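Local coordinates for cellulose-binding protein, X158 (Saccharophagus degradans, PDB 2X34) that binds the isoprenoid tail of ubiquinone-8 within a YceI-like domain and is implicated in plant cell wall breakdown, probably through polyisoprenoid binding or transport, at residues S12-V17 against V166-F171; H28-L33 against L49-T54. All coordinates share one frame; numbering follows the deposited sequence.

Both contacts belong to one closed antiparallel barrel, and their centres lie about 10 Å apart. Contact 1 joins strand 3-20 to strand 163-173, near the two ends of the chain, and contact 2, nested inside the loop so formed, joins strand 24-38 to the short strand 52-53. Strands 3-20 and 24-38 are neighbours, so the two contacts meet directly: Phe16 O lies 2.8 Å from His28 N, a probable hydrogen bond, and Phe16 CE2 packs 3.4 Å from Phe30 CE2. The octaprenyl tail of ubiquinone-8 is shared. Contact 1 gives it five pocket residues, from Leu170 to Phe16, whereas contact 2 gives it Phe30.

Contact 1: residues S12-V17 against V166-F171. With UQ8 (Ubiquinone-8), chain C.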
loop_
_atom_site.group_PDB
_atom_site.type_symbol
_atom_site.label_atom_id
_atom_site.label_comp_id
_atom_site.label_asym_id
_atom_site.label_seq_id
_atom_site.Cartn_x
_atom_site.Cartn_y
_atom_site.Cartn_z
ATOM N N SER A 12 8.812 5.774 -5.070
ATOM C CA SER A 12 8.072 5.093 -4.015
ATOM C C SER A 12 7.632 3.710 -4.516
ATOM O O SER A 12 7.398 3.537 -5.704
ATOM C CB SER A 12 6.839 5.933 -3.643
ATOM O OG SER A 12 7.171 7.226 -3.120
ATOM N N PHE A 13 7.507 2.735 -3.622
ATOM C CA PHE A 13 7.027 1.411 -4.001
ATOM C C PHE A 13 6.147 0.810 -2.920
ATOM O O PHE A 13 6.238 1.170 -1.756
ATOM C CB PHE A 13 8.171 0.446 -4.376
ATOM C CG PHE A 13 9.004 -0.032 -3.207
ATOM C CD1 PHE A 13 8.568 -1.074 -2.402
ATOM C CD2 PHE A 13 10.242 0.518 -2.958
ATOM C CE1 PHE A 13 9.339 -1.530 -1.333
ATOM C CE2 PHE A 13 11.017 0.064 -1.884
ATOM C CZ PHE A 13 10.560 -0.957 -1.085
ATOM N N LEU A 14 5.260 -0.076 -3.344
ATOM C CA LEU A 14 4.463 -0.864 -2.434
ATOM C C LEU A 14 4.308 -2.265 -3.027
ATOM O O LEU A 14 3.828 -2.437 -4.173
ATOM C CB LEU A 14 3.120 -0.227 -2.145
ATOM C CG LEU A 14 2.228 -1.000 -1.174
ATOM C CD1 LEU A 14 1.228 -0.062 -0.495
ATOM C CD2 LEU A 14 1.515 -2.147 -1.891
ATOM N N ASN A 15 4.764 -3.237 -2.239
ATOM C CA ASN A 15 4.839 -4.631 -2.639
ATOM C C ASN A 15 3.846 -5.440 -1.803
ATOM O O ASN A 15 3.460 -5.036 -0.692
ATOM C CB ASN A 15 6.254 -5.194 -2.388
ATOM C CG ASN A 15 7.329 -4.549 -3.251
ATOM O OD1 ASN A 15 7.055 -3.941 -4.300
ATOM N ND2 ASN A 15 8.573 -4.696 -2.817
ATOM N N PHE A 16 3.429 -6.577 -2.329
ATOM C CA PHE A 16 2.672 -7.554 -1.524
ATOM C C PHE A 16 3.091 -8.965 -1.888
ATOM O O PHE A 16 3.591 -9.195 -2.989
ATOM C CB PHE A 16 1.158 -7.359 -1.651
ATOM C CG PHE A 16 0.619 -7.526 -3.041
ATOM C CD1 PHE A 16 -0.043 -8.699 -3.412
ATOM C CD2 PHE A 16 0.708 -6.493 -3.956
ATOM C CE1 PHE A 16 -0.555 -8.858 -4.681
ATOM C CE2 PHE A 16 0.207 -6.638 -5.233
ATOM C CZ PHE A 16 -0.431 -7.824 -5.605
ATOM N N VAL A 17 2.893 -9.904 -0.971
ATOM C CA VAL A 17 3.452 -11.233 -1.137
ATOM C C VAL A 17 2.353 -12.307 -1.121
ATOM O O VAL A 17 1.566 -12.389 -0.175
ATOM C CB VAL A 17 4.528 -11.518 -0.062
ATOM C CG1 VAL A 17 5.119 -12.940 -0.229
ATOM C CG2 VAL A 17 5.648 -10.443 -0.086
ATOM N N VAL A 166 2.519 -7.007 3.259
ATOM C CA VAL A 166 2.597 -5.788 2.461
ATOM C C VAL A 166 3.746 -4.982 3.032
ATOM O O VAL A 166 3.909 -4.910 4.261
ATOM C CB VAL A 166 1.276 -4.985 2.531
ATOM C CG1 VAL A 166 1.432 -3.636 1.823
ATOM C CG2 VAL A 166 0.111 -5.798 1.930
ATOM N N ASP A 167 4.577 -4.446 2.138
ATOM C CA ASP A 167 5.678 -3.567 2.510
ATOM C C ASP A 167 5.723 -2.386 1.579
ATOM O O ASP A 167 5.376 -2.523 0.416
ATOM C CB ASP A 167 6.989 -4.343 2.417
ATOM C CG ASP A 167 7.175 -5.279 3.569
ATOM O OD1 ASP A 167 7.537 -4.799 4.664
ATOM O OD2 ASP A 167 6.969 -6.500 3.377
ATOM N N PHE A 168 6.131 -1.221 2.084
ATOM C CA PHE A 168 6.216 -0.032 1.243
ATOM C C PHE A 168 7.280 0.923 1.720
ATOM O O PHE A 168 7.594 0.988 2.898
ATOM C CB PHE A 168 4.857 0.698 1.164
ATOM C CG PHE A 168 4.241 1.005 2.524
ATOM C CD1 PHE A 168 4.560 2.185 3.211
ATOM C CD2 PHE A 168 3.328 0.123 3.101
ATOM C CE1 PHE A 168 3.986 2.463 4.441
ATOM C CE2 PHE A 168 2.765 0.387 4.328
ATOM C CZ PHE A 168 3.103 1.563 5.006
ATOM N N VAL A 169 7.869 1.641 0.773
ATOM C CA VAL A 169 8.758 2.757 1.075
ATOM C C VAL A 169 8.274 3.920 0.207
ATOM O O VAL A 169 8.279 3.831 -1.031
ATOM C CB VAL A 169 10.233 2.408 0.809
ATOM C CG1 VAL A 169 11.141 3.621 1.081
ATOM C CG2 VAL A 169 10.654 1.160 1.686
ATOM N N LEU A 170 7.818 4.977 0.867
ATOM C CA LEU A 170 7.231 6.127 0.202
ATOM C C LEU A 170 8.075 7.347 0.479
ATOM O O LEU A 170 8.587 7.525 1.606
ATOM C CB LEU A 170 5.820 6.413 0.740
ATOM C CG LEU A 170 4.881 5.218 0.849
ATOM C CD1 LEU A 170 3.635 5.570 1.667
ATOM C CD2 LEU A 170 4.516 4.697 -0.518
ATOM N N PHE A 171 8.196 8.196 -0.528
ATOM C CA PHE A 171 8.969 9.415 -0.403
ATOM C C PHE A 171 8.025 10.557 -0.713
ATOM O O PHE A 171 7.388 10.600 -1.792
ATOM C CB PHE A 171 10.168 9.431 -1.375
ATOM C CG PHE A 171 11.169 8.332 -1.138
ATOM C CD1 PHE A 171 12.263 8.524 -0.285
ATOM C CD2 PHE A 171 11.014 7.095 -1.748
ATOM C CE1 PHE A 171 13.208 7.488 -0.067
ATOM C CE2 PHE A 171 11.945 6.066 -1.527
ATOM C CZ PHE A 171 13.036 6.273 -0.684
HETATM C C45 UQ8 C . 3.228 9.373 8.596
HETATM C C44 UQ8 C . 3.292 10.201 7.364
HETATM C C46 UQ8 C . 4.196 11.414 7.432
HETATM C C43 UQ8 C . 2.606 9.901 6.236
HETATM C C42 UQ8 C . 1.673 8.717 6.026
HETATM C C41 UQ8 C . 1.982 8.151 4.625
HETATM C C39 UQ8 C . 1.063 7.009 4.301
HETATM C C40 UQ8 C . -0.290 7.380 3.779
HETATM C C38 UQ8 C . 1.454 5.737 4.501
HETATM C C37 UQ8 C . 0.600 4.518 4.207
HETATM C C36 UQ8 C . 0.298 3.811 5.529
HETATM C C34 UQ8 C . -0.366 2.452 5.415
HETATM C C35 UQ8 C . -0.593 1.689 6.695
HETATM C C33 UQ8 C . -0.723 1.936 4.222
HETATM C C32 UQ8 C . -1.424 0.578 4.067
HETATM C C31 UQ8 C . -0.838 -0.183 2.872
HETATM C C29 UQ8 C . -1.730 -1.335 2.444
HETATM C C30 UQ8 C . -2.063 -2.445 3.415
HETATM C C28 UQ8 C . -2.195 -1.340 1.183
HETATM C C27 UQ8 C . -3.083 -2.439 0.590
HETATM C C26 UQ8 C . -2.209 -3.123 -0.477
HETATM C C24 UQ8 C . -2.938 -4.184 -1.293
HETATM C C25 UQ8 C . -3.982 -3.793 -2.301
HETATM C C23 UQ8 C . -2.594 -5.455 -1.072
HETATM C C22 UQ8 C . -3.155 -6.697 -1.752
HETATM C C21 UQ8 C . -4.172 -7.390 -0.823
HETATM C C19 UQ8 C . -4.484 -8.840 -1.146
HETATM C C20 UQ8 C . -5.361 -9.584 -0.176
HETATM C C18 UQ8 C . -3.993 -9.467 -2.241
HETATM C C17 UQ8 C . -4.309 -10.940 -2.575
HETATM C C16 UQ8 C . -3.057 -11.510 -3.236
HETATM C C14 UQ8 C . -3.032 -12.980 -3.652
HETATM C C15 UQ8 C . -3.085 -14.063 -2.602
HETATM C C13 UQ8 C . -2.929 -13.272 -4.979
HETATM C C12 UQ8 C . -2.875 -14.689 -5.561
HETATM C C11 UQ8 C . -1.850 -14.774 -6.712
HETATM C C9 UQ8 C . -1.768 -16.203 -7.178
HETATM C C10 UQ8 C . -0.907 -17.148 -6.358
HETATM C C8 UQ8 C . -2.442 -16.552 -8.291
HETATM C C7 UQ8 C . -2.515 -17.929 -8.939
HETATM C C6 UQ8 C . -2.061 -17.834 -10.369
HETATM C C1 UQ8 C . -2.900 -17.336 -11.508
HETATM C C1M UQ8 C . -4.345 -16.922 -11.377
HETATM C C2 UQ8 C . -2.285 -17.281 -12.865
HETATM O O2 UQ8 C . -2.947 -16.894 -13.827
HETATM C C3 UQ8 C . -0.889 -17.701 -13.116
HETATM O O3 UQ8 C . -0.367 -17.606 -14.394
HETATM C C3M UQ8 C . -0.959 -18.197 -15.563
HETATM C C4 UQ8 C . -0.083 -18.176 -11.968
HETATM O O4 UQ8 C . 1.231 -18.541 -12.080
HETATM C C4M UQ8 C . 1.663 -19.447 -13.099
HETATM C C5 UQ8 C . -0.673 -18.235 -10.635
HETATM O O5 UQ8 C . 0.055 -18.583 -9.720
#
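Phe13 and Val169 face each other as a hydrogen-bonded antiparallel pair, and their side chains share the sheet face that also carries Asn15 and Asp167. With CG held between the backbone N and the carbonyl carbon (chi1 72°), the Phe13 ring folds back over the neighbouring strand: its CZ reaches Val169 CG2 at 3.5 Å, and Val169 N lies under the ring centre, 4.0 Å from its plane. The same amide gives its hydrogen to Phe13 O, while Phe13 N binds Val169 O. At the next hydrogen-bonded pair, Asn15 N meets Asp167 O at 2.8 Å in an almost straight bond, whereas the return bond from Asp167 N arrives above the carbonyl plane of Asn15. The Asp167 carboxylate turns to Asn131 of strand 126-138.

The other face is apolar and looks onto the isoprenoid. Leu14 and Phe168 form a non-hydrogen-bonded pair whose CB atoms touch at 3.8 Å; beyond them the Phe168 ring descends to the ligand, CZ lying 3.6 Å from C34 of ubiquinone-8. Leu14 sends CD2 across to Val166 CG1 and CD1 to the prenyl carbons C28 and C31. Phe16 packs CB against Val166 CG2, and its ring turns off from that strand and lies with one face over C22 of the tail, off-centre. At the far end Leu170 CD1 meets C38 of ubiquinone-8 at 3.6 Å.

Beyond the last bridge Ser12 OG accepts a hydrogen bond from Phe171 N at 3.0 Å and also bonds to Asp8 O, so a side-chain hydroxyl extends the ladder. The division is clear: main-chain bonds set the register between the first and last strands of the barrel round the tail, and the hydrocarbon face offers it shape and dispersion contacts without polar bonds, consistent with a pocket for polyisoprenoids.

Contact 2: residues H28-L33 against L49-T54; sequences HRFDVL and LNSVNT. With UQ8 (Ubiquinone-8), chain C.
Asn53 and Arg29 are a hydrogen-bonded antiparallel pair, Asn53 N lying 2.7 Å from Arg29 O. The Asn53 side chain rises beside that of Arg29. Asn53 CB rests 3.4 Å from Asp31 OD2 and touches Arg29 CG. Because CG stands anti to the backbone N (chi1 -174°), the amide reaches the Asp31 carboxylate: Asn53 ND2 donates to the syn lone pair of Asp31 OD2 at 2.8 Å, the planes 84° apart. Asn53 ND2 also sits 3.3 Å from Arg29 NH2, two donors with no bond between them, both near the carboxylate. OD1 of Asn53 turns to Gly55 N. Arg29 NE pairs with Asp31 OD1 by charge alone, the oxygen sitting off the guanidinium plane with no N-H aimed at it. With an alanine in place of Asp31, Asn53 ND2 would probably lose its acceptor and the Arg29 charge its nearby mate.

Nearby, Ser51 O accepts from Asp31 N, and Ser51 OG, also bonded to Asp48 O, from Val32 N. On the opposite face Phe30 CE1 lies 3.5 Å from Leu49 CD2, and CZ touches ubiquinone-8. This polar network ties the turn after strand 42-48 to strand 24-38, whose inward-facing Phe30 meets the prenyl tail.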
loop_
_atom_site.group_PDB
_atom_site.type_symbol
_atom_site.label_atom_id
_atom_site.label_comp_id
_atom_site.label_asym_id
_atom_site.label_seq_id
_atom_site.Cartn_x
_atom_site.Cartn_y
_atom_site.Cartn_z
ATOM N N HIS A 28 4.829 -9.227 -5.478
ATOM C CA HIS A 28 4.206 -8.446 -6.545
ATOM C C HIS A 28 4.251 -6.965 -6.185
ATOM O O HIS A 28 4.438 -6.604 -5.022
ATOM C CB HIS A 28 2.760 -8.888 -6.745
ATOM C CG HIS A 28 2.575 -10.372 -6.704
ATOM N ND1 HIS A 28 3.101 -11.212 -7.663
ATOM C CD2 HIS A 28 1.964 -11.166 -5.797
ATOM C CE1 HIS A 28 2.802 -12.462 -7.354
ATOM N NE2 HIS A 28 2.111 -12.464 -6.225
ATOM N N ARG A 29 4.068 -6.106 -7.169
ATOM C CA ARG A 29 4.109 -4.666 -6.926
ATOM C C ARG A 29 2.940 -3.976 -7.639
ATOM O O ARG A 29 2.306 -4.551 -8.543
ATOM C CB ARG A 29 5.462 -4.082 -7.386
ATOM C CG ARG A 29 5.766 -4.275 -8.859
ATOM C CD ARG A 29 7.084 -3.616 -9.305
ATOM N NE ARG A 29 7.341 -3.770 -10.754
ATOM C CZ ARG A 29 8.177 -3.016 -11.479
ATOM N NH1 ARG A 29 8.849 -2.003 -10.928
ATOM N NH2 ARG A 29 8.340 -3.260 -12.780
ATOM N N PHE A 30 2.630 -2.771 -7.171
ATOM C CA PHE A 30 1.798 -1.815 -7.900
ATOM C C PHE A 30 2.754 -0.785 -8.465
ATOM O O PHE A 30 3.473 -0.118 -7.713
ATOM C CB PHE A 30 0.747 -1.175 -6.981
ATOM C CG PHE A 30 -0.254 -2.161 -6.443
ATOM C CD1 PHE A 30 -1.272 -2.648 -7.248
ATOM C CD2 PHE A 30 -0.169 -2.630 -5.135
ATOM C CE1 PHE A 30 -2.212 -3.556 -6.760
ATOM C CE2 PHE A 30 -1.079 -3.545 -4.654
ATOM C CZ PHE A 30 -2.103 -4.018 -5.456
ATOM N N ASP A 31 2.794 -0.700 -9.793
ATOM C CA ASP A 31 3.727 0.183 -10.483
ATOM C C ASP A 31 3.316 1.663 -10.449
ATOM O O ASP A 31 4.131 2.540 -10.769
ATOM C CB ASP A 31 3.926 -0.282 -11.925
ATOM C CG ASP A 31 4.726 -1.576 -12.010
ATOM O OD1 ASP A 31 5.458 -1.883 -11.042
ATOM O OD2 ASP A 31 4.589 -2.292 -13.015
ATOM N N VAL A 32 2.069 1.957 -10.080
ATOM C CA VAL A 32 1.609 3.322 -10.063
ATOM C C VAL A 32 0.983 3.656 -8.704
ATOM O O VAL A 32 -0.018 3.060 -8.318
ATOM C CB VAL A 32 0.586 3.595 -11.178
ATOM C CG1 VAL A 32 0.089 5.035 -11.069
ATOM C CG2 VAL A 32 1.139 3.319 -12.557
ATOM N N LEU A 33 1.608 4.597 -7.998
ATOM C CA LEU A 33 1.132 5.158 -6.741
ATOM C C LEU A 33 1.076 6.672 -6.900
ATOM O O LEU A 33 1.916 7.282 -7.600
ATOM C CB LEU A 33 2.089 4.850 -5.566
ATOM C CG LEU A 33 2.568 3.399 -5.411
ATOM C CD1 LEU A 33 3.772 3.256 -4.410
ATOM C CD2 LEU A 33 1.395 2.546 -4.959
ATOM N N LEU A 49 -4.797 0.037 -8.722
ATOM C CA LEU A 49 -4.942 -1.416 -8.751
ATOM C C LEU A 49 -4.784 -1.999 -10.156
ATOM O O LEU A 49 -4.368 -3.157 -10.308
ATOM C CB LEU A 49 -6.232 -1.833 -8.099
ATOM C CG LEU A 49 -6.368 -1.404 -6.624
ATOM C CD1 LEU A 49 -7.759 -1.775 -6.138
ATOM C CD2 LEU A 49 -5.244 -2.073 -5.743
ATOM N N ASN A 50 -5.040 -1.191 -11.179
ATOM C CA ASN A 50 -4.750 -1.608 -12.561
ATOM C C ASN A 50 -3.266 -1.735 -12.866
ATOM O O ASN A 50 -2.926 -2.354 -13.854
ATOM C CB ASN A 50 -5.395 -0.659 -13.581
ATOM C CG ASN A 50 -6.887 -0.884 -13.709
ATOM O OD1 ASN A 50 -7.340 -2.021 -13.934
ATOM N ND2 ASN A 50 -7.663 0.194 -13.557
ATOM N N SER A 51 -2.402 -1.185 -12.005
ATOM C CA SER A 51 -0.956 -1.232 -12.209
ATOM C C SER A 51 -0.286 -2.438 -11.548
ATOM O O SER A 51 0.935 -2.478 -11.445
ATOM C CB SER A 51 -0.298 0.071 -11.707
ATOM O OG SER A 51 -0.130 0.113 -10.300
ATOM N N VAL A 52 -1.085 -3.382 -11.077
ATOM C CA VAL A 52 -0.574 -4.593 -10.453
ATOM C C VAL A 52 0.354 -5.294 -11.411
ATOM O O VAL A 52 0.057 -5.415 -12.612
ATOM C CB VAL A 52 -1.714 -5.558 -9.984
ATOM C CG1 VAL A 52 -2.565 -6.079 -11.174
ATOM C CG2 VAL A 52 -1.131 -6.716 -9.185
ATOM N N ASN A 53 1.490 -5.729 -10.878
ATOM C CA ASN A 53 2.567 -6.346 -11.666
ATOM C C ASN A 53 3.098 -7.595 -10.945
ATOM O O ASN A 53 3.840 -7.495 -9.931
ATOM C CB ASN A 53 3.681 -5.319 -11.891
ATOM C CG ASN A 53 4.773 -5.804 -12.817
ATOM O OD1 ASN A 53 4.913 -7.005 -13.081
ATOM N ND2 ASN A 53 5.529 -4.855 -13.359
ATOM N N THR A 54 2.692 -8.763 -11.464
ATOM C CA THR A 54 3.052 -10.056 -10.906
ATOM C C THR A 54 4.059 -10.754 -11.800
ATOM O O THR A 54 4.407 -11.892 -11.546
ATOM C CB THR A 54 1.799 -11.004 -10.722
ATOM O OG1 THR A 54 1.290 -11.431 -12.000
ATOM C CG2 THR A 54 0.693 -10.336 -9.947
HETATM C C45 UQ8 C . 3.228 9.373 8.596
HETATM C C44 UQ8 C . 3.292 10.201 7.364
HETATM C C46 UQ8 C . 4.196 11.414 7.432
HETATM C C43 UQ8 C . 2.606 9.901 6.236
HETATM C C42 UQ8 C . 1.673 8.717 6.026
HETATM C C41 UQ8 C . 1.982 8.151 4.625
HETATM C C39 UQ8 C . 1.063 7.009 4.301
HETATM C C40 UQ8 C . -0.290 7.380 3.779
HETATM C C38 UQ8 C . 1.454 5.737 4.501
HETATM C C37 UQ8 C . 0.600 4.518 4.207
HETATM C C36 UQ8 C . 0.298 3.811 5.529
HETATM C C34 UQ8 C . -0.366 2.452 5.415
HETATM C C35 UQ8 C . -0.593 1.689 6.695
HETATM C C33 UQ8 C . -0.723 1.936 4.222
HETATM C C32 UQ8 C . -1.424 0.578 4.067
HETATM C C31 UQ8 C . -0.838 -0.183 2.872
HETATM C C29 UQ8 C . -1.730 -1.335 2.444
HETATM C C30 UQ8 C . -2.063 -2.445 3.415
HETATM C C28 UQ8 C . -2.195 -1.340 1.183
HETATM C C27 UQ8 C . -3.083 -2.439 0.590
HETATM C C26 UQ8 C . -2.209 -3.123 -0.477
HETATM C C24 UQ8 C . -2.938 -4.184 -1.293
HETATM C C25 UQ8 C . -3.982 -3.793 -2.301
HETATM C C23 UQ8 C . -2.594 -5.455 -1.072
HETATM C C22 UQ8 C . -3.155 -6.697 -1.752
HETATM C C21 UQ8 C . -4.172 -7.390 -0.823
HETATM C C19 UQ8 C . -4.484 -8.840 -1.146
HETATM C C20 UQ8 C . -5.361 -9.584 -0.176
HETATM C C18 UQ8 C . -3.993 -9.467 -2.241
HETATM C C17 UQ8 C . -4.309 -10.940 -2.575
HETATM C C16 UQ8 C . -3.057 -11.510 -3.236
HETATM C C14 UQ8 C . -3.032 -12.980 -3.652
HETATM C C15 UQ8 C . -3.085 -14.063 -2.602
HETATM C C13 UQ8 C . -2.929 -13.272 -4.979
HETATM C C12 UQ8 C . -2.875 -14.689 -5.561
HETATM C C11 UQ8 C . -1.850 -14.774 -6.712
HETATM C C9 UQ8 C . -1.768 -16.203 -7.178
HETATM C C10 UQ8 C . -0.907 -17.148 -6.358
HETATM C C8 UQ8 C . -2.442 -16.552 -8.291
HETATM C C7 UQ8 C . -2.515 -17.929 -8.939
HETATM C C6 UQ8 C . -2.061 -17.834 -10.369
HETATM C C1 UQ8 C . -2.900 -17.336 -11.508
HETATM C C1M UQ8 C . -4.345 -16.922 -11.377
HETATM C C2 UQ8 C . -2.285 -17.281 -12.865
HETATM O O2 UQ8 C . -2.947 -16.894 -13.827
HETATM C C3 UQ8 C . -0.889 -17.701 -13.116
HETATM O O3 UQ8 C . -0.367 -17.606 -14.394
HETATM C C3M UQ8 C . -0.959 -18.197 -15.563
HETATM C C4 UQ8 C . -0.083 -18.176 -11.968
HETATM O O4 UQ8 C . 1.231 -18.541 -12.080
HETATM C C4M UQ8 C . 1.663 -19.447 -13.099
HETATM C C5 UQ8 C . -0.673 -18.235 -10.635
HETATM O O5 UQ8 C . 0.055 -18.583 -9.720
HETATM O O HOH W 1 5.646 -11.194 -8.930
#